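Local atomic coordinates of thioesterase superfamily (Jannaschia sp., PDB entry 2OAF), a protein that probably hydrolyses thioesters as a hot-dog-fold member of the thioesterase superfamily, with a substrate that is not established. Residues 34-39 with 78-83; 65-70 with 138-143; 106-111 with 116-121. All coordinates share one frame; numbering follows the deposited sequence.

Interaction 1. Residues 34-39 with 78-83; sequences AYTGHL and MDFKSP. With PO4 (phosphate ion), chain C.
In this hot-dog fold, T36 and L39, at the turn into the long helix 39-54, pack on F80 at the end of strand 69-80. The T36 methyl CG2 lies over one face of the F80 ring, 4.2 Å from its centroid. It gets there because it stands anti to the backbone N, while OG1 sits beside that N (chi1 -58°). L39 runs past the ring in the opposite direction, and its CD1 comes to 3.6 Å from F80 CD1. Next to it, the selenomethionine M78 bends at chi3 (67°). This brings its CE to 4.3 Å from L39 CB and 4.1 Å from L39 O.

The turn is a short 3-10 segment, with H38 N bonded to Y35 O at 2.9 Å. H38 takes no part in the packing on the strand; its ND1 makes a weak hydrogen bond of 2.7 Å to phosphate O2, which lies at the ring edge. R41 and H38 of the second subunit bind the same ion, which probably comes from the crystallisation liquor. M78 and D79 also pair with an antiparallel strand of the second subunit, so the sheet continues across the interface. A helix packed on such a shared sheet is typical of a hot-dog dimer.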
ATOM      1  N   ALA B  34       6.991   6.745  -9.897  1.00 28.83           N
ATOM      2  CA  ALA B  34       6.007   6.402  -8.871  1.00 29.39           C
ATOM      3  C   ALA B  34       4.825   5.738  -9.563  1.00 30.13           C
ATOM      4  O   ALA B  34       4.330   6.259 -10.574  1.00 28.51           O
ATOM      5  CB  ALA B  34       5.543   7.698  -8.076  1.00 28.35           C
ATOM      6  N   TYR B  35       4.382   4.587  -9.049  1.00 29.12           N
ATOM      7  CA  TYR B  35       3.189   3.950  -9.584  1.00 29.12           C
ATOM      8  C   TYR B  35       1.960   4.849  -9.371  1.00 31.43           C
ATOM      9  O   TYR B  35       1.717   5.395  -8.288  1.00 29.92           O
ATOM     10  CB  TYR B  35       2.941   2.617  -8.914  1.00 30.23           C
ATOM     11  CG  TYR B  35       1.695   1.865  -9.353  1.00 30.00           C
ATOM     12  CD1 TYR B  35       1.470   1.581 -10.686  1.00 31.38           C
ATOM     13  CD2 TYR B  35       0.787   1.365  -8.402  1.00 27.44           C
ATOM     14  CE1 TYR B  35       0.380   0.860 -11.075  1.00 31.20           C
ATOM     15  CE2 TYR B  35      -0.302   0.643  -8.788  1.00 38.43           C
ATOM     16  CZ  TYR B  35      -0.511   0.397 -10.132  1.00 33.06           C
ATOM     17  OH  TYR B  35      -1.583  -0.360 -10.536  1.00 35.15           O
ATOM     18  N   THR B  36       1.153   4.950 -10.423  1.00 32.53           N
ATOM     19  CA  THR B  36      -0.057   5.746 -10.412  1.00 31.26           C
ATOM     20  C   THR B  36      -0.922   5.406  -9.223  1.00 29.75           C
ATOM     21  O   THR B  36      -1.453   6.307  -8.617  1.00 31.73           O
ATOM     22  CB  THR B  36      -0.836   5.568 -11.729  1.00 34.71           C
ATOM     23  OG1 THR B  36      -0.002   5.939 -12.830  1.00 35.20           O
ATOM     24  CG2 THR B  36      -2.062   6.429 -11.720  1.00 29.37           C
ATOM     25  N   GLY B  37      -1.028   4.137  -8.864  1.00 28.40           N
ATOM     26  CA  GLY B  37      -1.813   3.696  -7.720  1.00 28.40           C
ATOM     27  C   GLY B  37      -1.439   4.255  -6.376  1.00 29.51           C
ATOM     28  O   GLY B  37      -2.265   4.256  -5.499  1.00 32.05           O
ATOM     29  N   HIS B  38      -0.205   4.742  -6.225  1.00 29.58           N
ATOM     30  CA  HIS B  38       0.251   5.333  -4.962  1.00 31.47           C
ATOM     31  C   HIS B  38      -0.015   6.809  -4.936  1.00 30.65           C
ATOM     32  O   HIS B  38       0.017   7.411  -3.875  1.00 32.78           O
ATOM     33  CB  HIS B  38       1.769   5.117  -4.817  1.00 32.13           C
ATOM     34  CG  HIS B  38       2.168   3.680  -4.737  1.00 34.50           C
ATOM     35  ND1 HIS B  38       1.455   2.759  -4.005  1.00 43.76           N
ATOM     36  CD2 HIS B  38       3.214   3.006  -5.277  1.00 31.89           C
ATOM     37  CE1 HIS B  38       2.023   1.572  -4.129  1.00 41.64           C
ATOM     38  NE2 HIS B  38       3.094   1.697  -4.889  1.00 37.31           N
ATOM     39  N   LEU B  39      -0.220   7.431  -6.089  1.00 28.61           N
ATOM     40  CA  LEU B  39      -0.302   8.903  -6.098  1.00 29.37           C
ATOM     41  C   LEU B  39      -1.475   9.451  -5.291  1.00 31.92           C
ATOM     42  O   LEU B  39      -1.320  10.454  -4.570  1.00 33.63           O
ATOM     43  CB  LEU B  39      -0.242   9.476  -7.533  1.00 29.83           C
ATOM     44  CG  LEU B  39       1.049   9.201  -8.334  1.00 35.08           C
ATOM     45  CD1 LEU B  39       1.010   9.789  -9.749  1.00 30.12           C
ATOM     46  CD2 LEU B  39       2.289   9.670  -7.553  1.00 32.61           C
HETATM   47  N   MSE B  78      -7.899  13.226 -10.731  1.00 26.93           N
HETATM   48  CA  MSE B  78      -6.470  13.581 -10.840  1.00 26.19           C
HETATM   49  C   MSE B  78      -6.068  13.571 -12.286  1.00 26.36           C
HETATM   50  O   MSE B  78      -6.469  12.674 -13.023  1.00 27.32           O
HETATM   51  CB  MSE B  78      -5.607  12.598 -10.059  1.00 26.62           C
HETATM   52  CG  MSE B  78      -6.007  12.475  -8.591  1.00 29.39           C
HETATM   53 SE   MSE B  78      -4.824  11.394  -7.544  0.75 27.72          SE
HETATM   54  CE  MSE B  78      -3.247  12.496  -7.587  1.00 27.36           C
ATOM     55  N   ASP B  79      -5.286  14.584 -12.685  1.00 27.85           N
ATOM     56  CA  ASP B  79      -4.605  14.611 -13.957  1.00 25.80           C
ATOM     57  C   ASP B  79      -3.137  14.453 -13.695  1.00 27.13           C
ATOM     58  O   ASP B  79      -2.607  15.136 -12.820  1.00 27.84           O
ATOM     59  CB  ASP B  79      -4.858  15.912 -14.697  1.00 27.28           C
ATOM     60  CG  ASP B  79      -6.291  16.090 -15.141  1.00 31.76           C
ATOM     61  OD1 ASP B  79      -7.011  15.100 -15.340  1.00 35.51           O
ATOM     62  OD2 ASP B  79      -6.697  17.253 -15.324  1.00 41.71           O
ATOM     63  N   PHE B  80      -2.491  13.545 -14.423  1.00 26.83           N
ATOM     64  CA  PHE B  80      -1.058  13.242 -14.256  1.00 26.82           C
ATOM     65  C   PHE B  80      -0.292  13.844 -15.455  1.00 28.59           C
ATOM     66  O   PHE B  80      -0.497  13.425 -16.594  1.00 26.73           O
ATOM     67  CB  PHE B  80      -0.871  11.742 -14.173  1.00 27.64           C
ATOM     68  CG  PHE B  80      -1.758  11.095 -13.145  1.00 24.68           C
ATOM     69  CD1 PHE B  80      -1.504  11.241 -11.815  1.00 26.49           C
ATOM     70  CD2 PHE B  80      -2.860  10.364 -13.529  1.00 28.52           C
ATOM     71  CE1 PHE B  80      -2.348  10.694 -10.868  1.00 30.92           C
ATOM     72  CE2 PHE B  80      -3.671   9.777 -12.594  1.00 25.77           C
ATOM     73  CZ  PHE B  80      -3.410   9.954 -11.257  1.00 24.67           C
ATOM     74  N   LYS B  81       0.574  14.825 -15.189  1.00 27.96           N
ATOM     75  CA  LYS B  81       1.191  15.639 -16.247  1.00 28.94           C
ATOM     76  C   LYS B  81       2.642  15.292 -16.442  1.00 28.68           C
ATOM     77  O   LYS B  81       3.180  15.479 -17.520  1.00 27.07           O
ATOM     78  CB  LYS B  81       1.088  17.126 -15.905  1.00 32.19           C
ATOM     79  CG  LYS B  81      -0.313  17.615 -15.535  1.00 36.18           C
ATOM     80  CD  LYS B  81      -1.208  17.747 -16.748  1.00 47.59           C
ATOM     81  CE  LYS B  81      -2.382  18.745 -16.472  1.00 58.96           C
ATOM     82  NZ  LYS B  81      -3.328  18.998 -17.637  1.00 54.39           N
ATOM     83  N   SER B  82       3.294  14.837 -15.382  1.00 27.43           N
ATOM     84  CA  SER B  82       4.699  14.552 -15.429  1.00 29.38           C
ATOM     85  C   SER B  82       4.989  13.492 -14.346  1.00 30.58           C
ATOM     86  O   SER B  82       4.320  13.449 -13.325  1.00 29.61           O
ATOM     87  CB  SER B  82       5.507  15.854 -15.172  1.00 30.67           C
ATOM     88  OG  SER B  82       6.857  15.687 -15.499  1.00 36.21           O
ATOM     89  N   PRO B  83       5.964  12.614 -14.585  1.00 31.82           N
ATOM     90  CA  PRO B  83       6.251  11.558 -13.627  1.00 33.36           C
ATOM     91  C   PRO B  83       6.800  12.031 -12.293  1.00 31.19           C
ATOM     92  O   PRO B  83       7.553  13.007 -12.222  1.00 31.24           O
ATOM     93  CB  PRO B  83       7.361  10.762 -14.305  1.00 33.62           C
ATOM     94  CG  PRO B  83       7.323  11.131 -15.674  1.00 38.61           C
ATOM     95  CD  PRO B  83       6.831  12.516 -15.758  1.00 33.85           C
TER
HETATM   96  P   PO4 C 144      -1.601   2.106  -1.774  1.00 48.31           P
HETATM   97  O1  PO4 C 144      -2.865   1.297  -1.718  1.00 48.52           O
HETATM   98  O2  PO4 C 144      -0.811   1.742  -3.000  1.00 58.22           O
HETATM   99  O3  PO4 C 144      -1.973   3.565  -1.889  1.00 66.16           O
HETATM  100  O4  PO4 C 144      -0.817   1.900  -0.492  1.00 62.47           O

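Interaction 2. Residues 65-70 with 138-143; sequences LDTNVG and PDHLRA
V69 and L141 meet tip to tip: V69 CG1 comes to 3.7 Å from L141 CD1. These branches face each other because V69 CG1 is anti to its backbone N (chi1 173°), which aims it at the helix, and the extended L141 chain pushes CD1 out to meet it. The other V69 branch, CG2, is turned to the P138 ring, with 4.3 Å between V69 CG2 and P138 CG. V69 thus spreads its two methyls over two residues of the opposing segment.

T67 and H140 approach from opposite directions. The methyl CG2 of T67 reaches the edge of the imidazole near its plane, 4.0 Å from H140 NE2. This is a van der Waals contact. H140 CG lies between its own backbone N and carbonyl carbon (chi1 68°). In this position one face of the ring lies against its neighbour, with L141 CG 3.6 Å above the ring plane, offset toward the rim.

In the hot-dog fold, the contact joins the start of strand 69-80 to the C-terminal helix 139-145. P138 is the N-cap residue of that helix, and its O accepts from R142 N at 3.0 Å in the first turn. On the other side, N68, after helix 59-65, has a positive phi of 62°, and the chain turns there into the strand.

F126 of strand 115-128 touches V69, P138 and L141, so the three apolar groups share one aromatic partner. H55 touches both T67 and L141. Nearby, D66 forms a salt bridge with R87 of the fourth subunit.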
ATOM      1  N   LEU B  65     -11.712  10.722  15.752  1.00 32.62           N
ATOM      2  CA  LEU B  65     -11.772  10.006  17.011  1.00 33.48           C
ATOM      3  C   LEU B  65     -11.878  10.925  18.216  1.00 33.88           C
ATOM      4  O   LEU B  65     -12.404  10.507  19.227  1.00 33.08           O
ATOM      5  CB  LEU B  65     -10.566   9.074  17.150  1.00 35.96           C
ATOM      6  CG  LEU B  65     -10.381   8.073  15.992  1.00 37.73           C
ATOM      7  CD1 LEU B  65      -9.169   7.262  16.278  1.00 40.40           C
ATOM      8  CD2 LEU B  65     -11.611   7.154  15.767  1.00 42.62           C
ATOM      9  N   ASP B  66     -11.401  12.169  18.119  1.00 31.75           N
ATOM     10  CA  ASP B  66     -11.500  13.112  19.232  1.00 33.47           C
ATOM     11  C   ASP B  66     -12.657  14.097  19.065  1.00 33.80           C
ATOM     12  O   ASP B  66     -13.314  14.415  20.033  1.00 35.97           O
ATOM     13  CB  ASP B  66     -10.185  13.888  19.393  1.00 33.18           C
ATOM     14  CG  ASP B  66      -8.999  12.975  19.600  1.00 37.62           C
ATOM     15  OD1 ASP B  66      -9.203  11.894  20.184  1.00 37.03           O
ATOM     16  OD2 ASP B  66      -7.876  13.328  19.173  1.00 32.77           O
ATOM     17  N   THR B  67     -12.861  14.597  17.850  1.00 34.67           N
ATOM     18  CA  THR B  67     -13.828  15.663  17.533  1.00 35.73           C
ATOM     19  C   THR B  67     -15.155  15.051  17.048  1.00 34.22           C
ATOM     20  O   THR B  67     -16.152  15.741  16.927  1.00 32.73           O
ATOM     21  CB  THR B  67     -13.181  16.601  16.458  1.00 37.03           C
ATOM     22  OG1 THR B  67     -11.993  17.173  17.026  1.00 43.58           O
ATOM     23  CG2 THR B  67     -14.107  17.706  15.979  1.00 46.95           C
ATOM     24  N   ASN B  68     -15.150  13.748  16.773  1.00 31.52           N
ATOM     25  CA  ASN B  68     -16.321  13.029  16.286  1.00 31.89           C
ATOM     26  C   ASN B  68     -16.848  13.507  14.936  1.00 33.47           C
ATOM     27  O   ASN B  68     -18.046  13.410  14.656  1.00 32.08           O
ATOM     28  CB  ASN B  68     -17.455  13.079  17.308  1.00 31.05           C
ATOM     29  CG  ASN B  68     -18.447  11.961  17.112  1.00 31.06           C
ATOM     30  OD1 ASN B  68     -18.093  10.862  16.671  1.00 33.92           O
ATOM     31  ND2 ASN B  68     -19.685  12.229  17.426  1.00 32.27           N
ATOM     32  N   VAL B  69     -15.943  13.997  14.091  1.00 33.38           N
ATOM     33  CA  VAL B  69     -16.303  14.448  12.762  1.00 31.39           C
ATOM     34  C   VAL B  69     -15.539  13.611  11.748  1.00 32.61           C
ATOM     35  O   VAL B  69     -14.311  13.569  11.773  1.00 31.78           O
ATOM     36  CB  VAL B  69     -15.990  15.952  12.567  1.00 31.78           C
ATOM     37  CG1 VAL B  69     -16.211  16.354  11.098  1.00 33.90           C
ATOM     38  CG2 VAL B  69     -16.874  16.817  13.484  1.00 28.12           C
ATOM     39  N   GLY B  70     -16.275  12.912  10.889  1.00 31.29           N
ATOM     40  CA  GLY B  70     -15.673  12.189   9.795  1.00 30.18           C
ATOM     41  C   GLY B  70     -15.813  12.984   8.524  1.00 30.71           C
ATOM     42  O   GLY B  70     -16.712  13.827   8.403  1.00 29.94           O
ATOM     43  N   PRO B 138     -20.004  21.344  10.052  1.00 36.98           N
ATOM     44  CA  PRO B 138     -20.210  22.076  11.314  1.00 36.49           C
ATOM     45  C   PRO B 138     -19.646  23.490  11.295  1.00 36.59           C
ATOM     46  O   PRO B 138     -18.604  23.747  10.690  1.00 35.19           O
ATOM     47  CB  PRO B 138     -19.479  21.225  12.359  1.00 34.49           C
ATOM     48  CG  PRO B 138     -19.184  19.950  11.705  1.00 38.89           C
ATOM     49  CD  PRO B 138     -19.127  20.182  10.241  1.00 37.70           C
ATOM     50  N   ASP B 139     -20.343  24.394  11.956  1.00 37.09           N
ATOM     51  CA  ASP B 139     -19.983  25.794  11.963  1.00 37.18           C
ATOM     52  C   ASP B 139     -18.557  26.020  12.417  1.00 35.24           C
ATOM     53  O   ASP B 139     -17.888  26.895  11.879  1.00 36.47           O
ATOM     54  CB  ASP B 139     -20.918  26.628  12.882  1.00 38.04           C
ATOM     55  CG  ASP B 139     -22.360  26.702  12.373  1.00 45.37           C
ATOM     56  OD1 ASP B 139     -22.621  26.403  11.183  1.00 50.34           O
ATOM     57  OD2 ASP B 139     -23.241  27.072  13.186  1.00 60.16           O
ATOM     58  N   HIS B 140     -18.091  25.292  13.426  1.00 35.36           N
ATOM     59  CA  HIS B 140     -16.718  25.541  13.925  1.00 37.34           C
ATOM     60  C   HIS B 140     -15.675  25.159  12.882  1.00 36.47           C
ATOM     61  O   HIS B 140     -14.660  25.823  12.773  1.00 38.22           O
ATOM     62  CB  HIS B 140     -16.397  24.862  15.274  1.00 37.24           C
ATOM     63  CG  HIS B 140     -16.340  23.360  15.219  1.00 43.50           C
ATOM     64  ND1 HIS B 140     -17.471  22.571  15.171  1.00 39.39           N
ATOM     65  CD2 HIS B 140     -15.287  22.503  15.246  1.00 42.71           C
ATOM     66  CE1 HIS B 140     -17.117  21.297  15.150  1.00 42.37           C
ATOM     67  NE2 HIS B 140     -15.799  21.228  15.201  1.00 36.99           N
ATOM     68  N   LEU B 141     -15.926  24.111  12.109  1.00 34.22           N
ATOM     69  CA  LEU B 141     -15.016  23.772  11.026  1.00 33.92           C
ATOM     70  C   LEU B 141     -15.113  24.799   9.889  1.00 32.85           C
ATOM     71  O   LEU B 141     -14.101  25.223   9.341  1.00 33.30           O
ATOM     72  CB  LEU B 141     -15.248  22.322  10.548  1.00 32.22           C
ATOM     73  CG  LEU B 141     -14.905  21.288  11.639  1.00 34.41           C
ATOM     74  CD1 LEU B 141     -15.028  19.891  11.103  1.00 34.19           C
ATOM     75  CD2 LEU B 141     -13.487  21.490  12.298  1.00 32.07           C
ATOM     76  N   ARG B 142     -16.321  25.237   9.561  1.00 32.38           N
ATOM     77  CA  ARG B 142     -16.487  26.259   8.560  1.00 31.10           C
ATOM     78  C   ARG B 142     -15.622  27.476   8.875  1.00 31.48           C
ATOM     79  O   ARG B 142     -15.031  28.081   7.987  1.00 31.64           O
ATOM     80  CB  ARG B 142     -17.952  26.660   8.511  1.00 31.33           C
ATOM     81  CG  ARG B 142     -18.242  27.748   7.496  1.00 35.73           C
ATOM     82  CD  ARG B 142     -19.709  27.967   7.384  1.00 39.26           C
ATOM     83  NE  ARG B 142     -20.417  26.820   6.827  1.00 29.72           N
ATOM     84  CZ  ARG B 142     -20.555  26.588   5.525  1.00 37.51           C
ATOM     85  NH1 ARG B 142     -20.003  27.386   4.612  1.00 36.07           N
ATOM     86  NH2 ARG B 142     -21.237  25.523   5.134  1.00 38.63           N
ATOM     87  N   ALA B 143     -15.594  27.863  10.143  1.00 34.03           N
ATOM     88  CA  ALA B 143     -14.836  29.042  10.576  1.00 32.91           C
ATOM     89  C   ALA B 143     -13.336  28.868  10.349  1.00 34.09           C
ATOM     90  O   ALA B 143     -12.648  29.828  10.004  1.00 32.94           O
ATOM     91  CB  ALA B 143     -15.124  29.358  12.038  1.00 33.53           C
TER

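Interaction 3. Residues 106-111 with 116-121; sequences FRVDGV and TCFVGA
R107 bends at chi2 (-80°) and chi3 (-77°), and the two bends fold its guanidinium back over the neighbouring strand to G120. There NH1 donates to G120 O at 3.0 Å. V108 N donates to the same oxygen, and the two donors arrive from opposite faces of the carbonyl plane. NH1 stands well above that plane, not on a lone pair.

The same guanidinium forms a salt bridge with D109, gripping it end-on. NH1 and NH2 both reach OD1, at 2.7 Å for R107 NH1 and 2.8 Å for R107 NH2, and OD1 lies close to the guanidinium plane. Together with the NH1 bond to G120 O, they limit how the guanidinium can turn. Replacing R107 by a leucine removes these donors and would probably leave D109 OD1 without its charged mate and G120 O without its second bond. The other D109 oxygen, OD2, is salt-bridged to R12, and R107 NH2 also bonds to Q10 O.

The strands form an antiparallel beta hairpin of the hot-dog sheet. A classic beta bulge interrupts it, where C117 and F118 both face G110. G110 O accepts from both backbone nitrogens, at 2.8 Å from C117 N and 3.2 Å from F118 N.

On the sheet face that carries V108, F118 turns its ring back over the hairpin partner (chi1 65°). G110 CA sits over one ring face, 3.8 Å from the centroid, in a CH-pi contact. A side chain on G110 would run into F118 CZ. V108 lies beside F118, with V108 CG1 at the ring edge, 4.1 Å from F118 CE1.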
ATOM      1  N   PHE B 106     -11.061  19.791  -1.756  1.00 27.38           N
ATOM      2  CA  PHE B 106      -9.663  20.141  -1.648  1.00 29.26           C
ATOM      3  C   PHE B 106      -9.019  19.948  -2.989  1.00 29.39           C
ATOM      4  O   PHE B 106      -9.248  18.914  -3.642  1.00 29.33           O
ATOM      5  CB  PHE B 106      -8.952  19.227  -0.650  1.00 27.66           C
ATOM      6  CG  PHE B 106      -9.273  19.538   0.786  1.00 27.44           C
ATOM      7  CD1 PHE B 106      -8.556  20.487   1.476  1.00 26.50           C
ATOM      8  CD2 PHE B 106     -10.287  18.879   1.442  1.00 29.12           C
ATOM      9  CE1 PHE B 106      -8.842  20.772   2.801  1.00 31.55           C
ATOM     10  CE2 PHE B 106     -10.560  19.156   2.768  1.00 34.72           C
ATOM     11  CZ  PHE B 106      -9.826  20.107   3.440  1.00 29.87           C
ATOM     12  N   ARG B 107      -8.178  20.916  -3.352  1.00 28.28           N
ATOM     13  CA  ARG B 107      -7.218  20.787  -4.429  1.00 28.16           C
ATOM     14  C   ARG B 107      -5.859  20.413  -3.869  1.00 28.75           C
ATOM     15  O   ARG B 107      -5.471  20.891  -2.795  1.00 25.90           O
ATOM     16  CB  ARG B 107      -7.097  22.116  -5.153  1.00 29.01           C
ATOM     17  CG  ARG B 107      -8.233  22.416  -6.064  1.00 27.72           C
ATOM     18  CD  ARG B 107      -8.127  21.696  -7.426  1.00 28.98           C
ATOM     19  NE  ARG B 107      -7.166  22.368  -8.282  1.00 29.41           N
ATOM     20  CZ  ARG B 107      -5.890  22.019  -8.437  1.00 26.30           C
ATOM     21  NH1 ARG B 107      -5.407  20.949  -7.841  1.00 33.51           N
ATOM     22  NH2 ARG B 107      -5.104  22.753  -9.209  1.00 30.64           N
ATOM     23  N   VAL B 108      -5.152  19.549  -4.589  1.00 27.75           N
ATOM     24  CA  VAL B 108      -3.752  19.254  -4.318  1.00 28.62           C
ATOM     25  C   VAL B 108      -2.996  19.253  -5.652  1.00 29.46           C
ATOM     26  O   VAL B 108      -3.406  18.553  -6.591  1.00 30.34           O
ATOM     27  CB  VAL B 108      -3.546  17.883  -3.649  1.00 27.54           C
ATOM     28  CG1 VAL B 108      -2.046  17.608  -3.448  1.00 26.55           C
ATOM     29  CG2 VAL B 108      -4.331  17.773  -2.323  1.00 27.07           C
ATOM     30  N   ASP B 109      -1.917  20.042  -5.737  1.00 29.06           N
ATOM     31  CA  ASP B 109      -0.999  20.000  -6.870  1.00 28.52           C
ATOM     32  C   ASP B 109       0.265  19.364  -6.307  1.00 28.80           C
ATOM     33  O   ASP B 109       0.849  19.845  -5.301  1.00 28.26           O
ATOM     34  CB  ASP B 109      -0.608  21.373  -7.428  1.00 26.49           C
ATOM     35  CG  ASP B 109      -1.723  22.068  -8.206  1.00 34.40           C
ATOM     36  OD1 ASP B 109      -2.787  21.458  -8.448  1.00 29.20           O
ATOM     37  OD2 ASP B 109      -1.512  23.254  -8.580  1.00 34.03           O
ATOM     38  N   GLY B 110       0.714  18.317  -6.974  1.00 28.70           N
ATOM     39  CA  GLY B 110       1.959  17.636  -6.594  1.00 29.03           C
ATOM     40  C   GLY B 110       3.037  18.168  -7.511  1.00 28.84           C
ATOM     41  O   GLY B 110       2.923  18.019  -8.732  1.00 28.63           O
ATOM     42  N   VAL B 111       4.049  18.818  -6.922  1.00 27.92           N
ATOM     43  CA  VAL B 111       5.068  19.566  -7.667  1.00 25.77           C
ATOM     44  C   VAL B 111       6.450  19.100  -7.282  1.00 27.22           C
ATOM     45  O   VAL B 111       6.733  18.949  -6.089  1.00 29.18           O
ATOM     46  CB  VAL B 111       4.942  21.080  -7.353  1.00 28.92           C
ATOM     47  CG1 VAL B 111       5.950  21.861  -8.179  1.00 24.85           C
ATOM     48  CG2 VAL B 111       3.490  21.546  -7.634  1.00 24.33           C
ATOM     49  N   THR B 116       4.784  20.746 -12.189  1.00 30.65           N
ATOM     50  CA  THR B 116       3.529  20.202 -11.692  1.00 29.56           C
ATOM     51  C   THR B 116       3.324  18.817 -12.277  1.00 30.66           C
ATOM     52  O   THR B 116       3.082  18.649 -13.463  1.00 28.48           O
ATOM     53  CB  THR B 116       2.360  21.109 -12.051  1.00 33.19           C
ATOM     54  OG1 THR B 116       2.590  22.374 -11.449  1.00 27.37           O
ATOM     55  CG2 THR B 116       1.017  20.523 -11.543  1.00 26.25           C
ATOM     56  N   CYS B 117       3.510  17.821 -11.426  1.00 30.19           N
ATOM     57  CA  CYS B 117       3.416  16.432 -11.834  1.00 29.64           C
ATOM     58  C   CYS B 117       1.973  15.965 -11.882  1.00 28.61           C
ATOM     59  O   CYS B 117       1.605  15.162 -12.753  1.00 29.43           O
ATOM     60  CB  CYS B 117       4.212  15.554 -10.890  1.00 29.48           C
ATOM     61  SG  CYS B 117       5.960  16.032 -10.918  1.00 31.88           S
ATOM     62  N   PHE B 118       1.173  16.382 -10.904  1.00 26.54           N
ATOM     63  CA  PHE B 118      -0.257  16.051 -10.934  1.00 26.77           C
ATOM     64  C   PHE B 118      -1.106  17.138 -10.291  1.00 28.66           C
ATOM     65  O   PHE B 118      -0.634  17.921  -9.482  1.00 26.42           O
ATOM     66  CB  PHE B 118      -0.566  14.686 -10.301  1.00 28.51           C
ATOM     67  CG  PHE B 118      -0.286  14.596  -8.815  1.00 26.58           C
ATOM     68  CD1 PHE B 118      -1.135  15.165  -7.887  1.00 29.20           C
ATOM     69  CD2 PHE B 118       0.821  13.920  -8.356  1.00 26.91           C
ATOM     70  CE1 PHE B 118      -0.872  15.093  -6.523  1.00 31.68           C
ATOM     71  CE2 PHE B 118       1.064  13.785  -6.993  1.00 24.39           C
ATOM     72  CZ  PHE B 118       0.209  14.393  -6.071  1.00 29.19           C
ATOM     73  N   VAL B 119      -2.351  17.198 -10.724  1.00 28.88           N
ATOM     74  CA  VAL B 119      -3.309  18.158 -10.212  0.50 28.38           C
ATOM     75  C   VAL B 119      -4.529  17.325  -9.834  1.00 29.92           C
ATOM     76  O   VAL B 119      -5.002  16.519 -10.629  1.00 30.19           O
ATOM     77  CB  VAL B 119      -3.603  19.277 -11.248  0.50 30.19           C
ATOM     78  CG1 VAL B 119      -2.286  19.738 -11.964  0.50 24.37           C
ATOM     79  CG2 VAL B 119      -4.611  18.834 -12.264  0.50 32.52           C
ATOM     80  N   GLY B 120      -4.986  17.469  -8.606  1.00 28.70           N
ATOM     81  CA  GLY B 120      -6.149  16.720  -8.147  1.00 30.80           C
ATOM     82  C   GLY B 120      -7.199  17.562  -7.425  1.00 30.07           C
ATOM     83  O   GLY B 120      -6.884  18.593  -6.826  1.00 28.21           O
ATOM     84  N   ALA B 121      -8.446  17.083  -7.450  1.00 29.03           N
ATOM     85  CA  ALA B 121      -9.541  17.656  -6.676  1.00 28.49           C
ATOM     86  C   ALA B 121     -10.271  16.510  -5.954  1.00 29.49           C
ATOM     87  O   ALA B 121     -10.566  15.475  -6.542  1.00 28.15           O
ATOM     88  CB  ALA B 121     -10.502  18.423  -7.594  1.00 28.92           C
TER

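How the interactions relate
Strand 69-80 starts in interaction 2 and ends in interaction 1. Their centres are 31 Å apart, on opposite sides of the chain's centre. Strand 115-128 of interaction 3 is its antiparallel neighbour in the sheet. Interactions 1 and 3 have centres 10 Å apart and touch: D79 N lies 2.8 Å from V119 O, a probable hydrogen bond, and M78 packs on F118. Interaction 2 lies further off, about 9 Å from interaction 3 at the nearest atoms. Along the chain, interaction 1 closes before interaction 3 opens. Interactions 1 and 2 cross, and both segments of interaction 3 fall between those of interaction 2. One sheet therefore links the helix lead-in, the hairpin and the C-terminal helix.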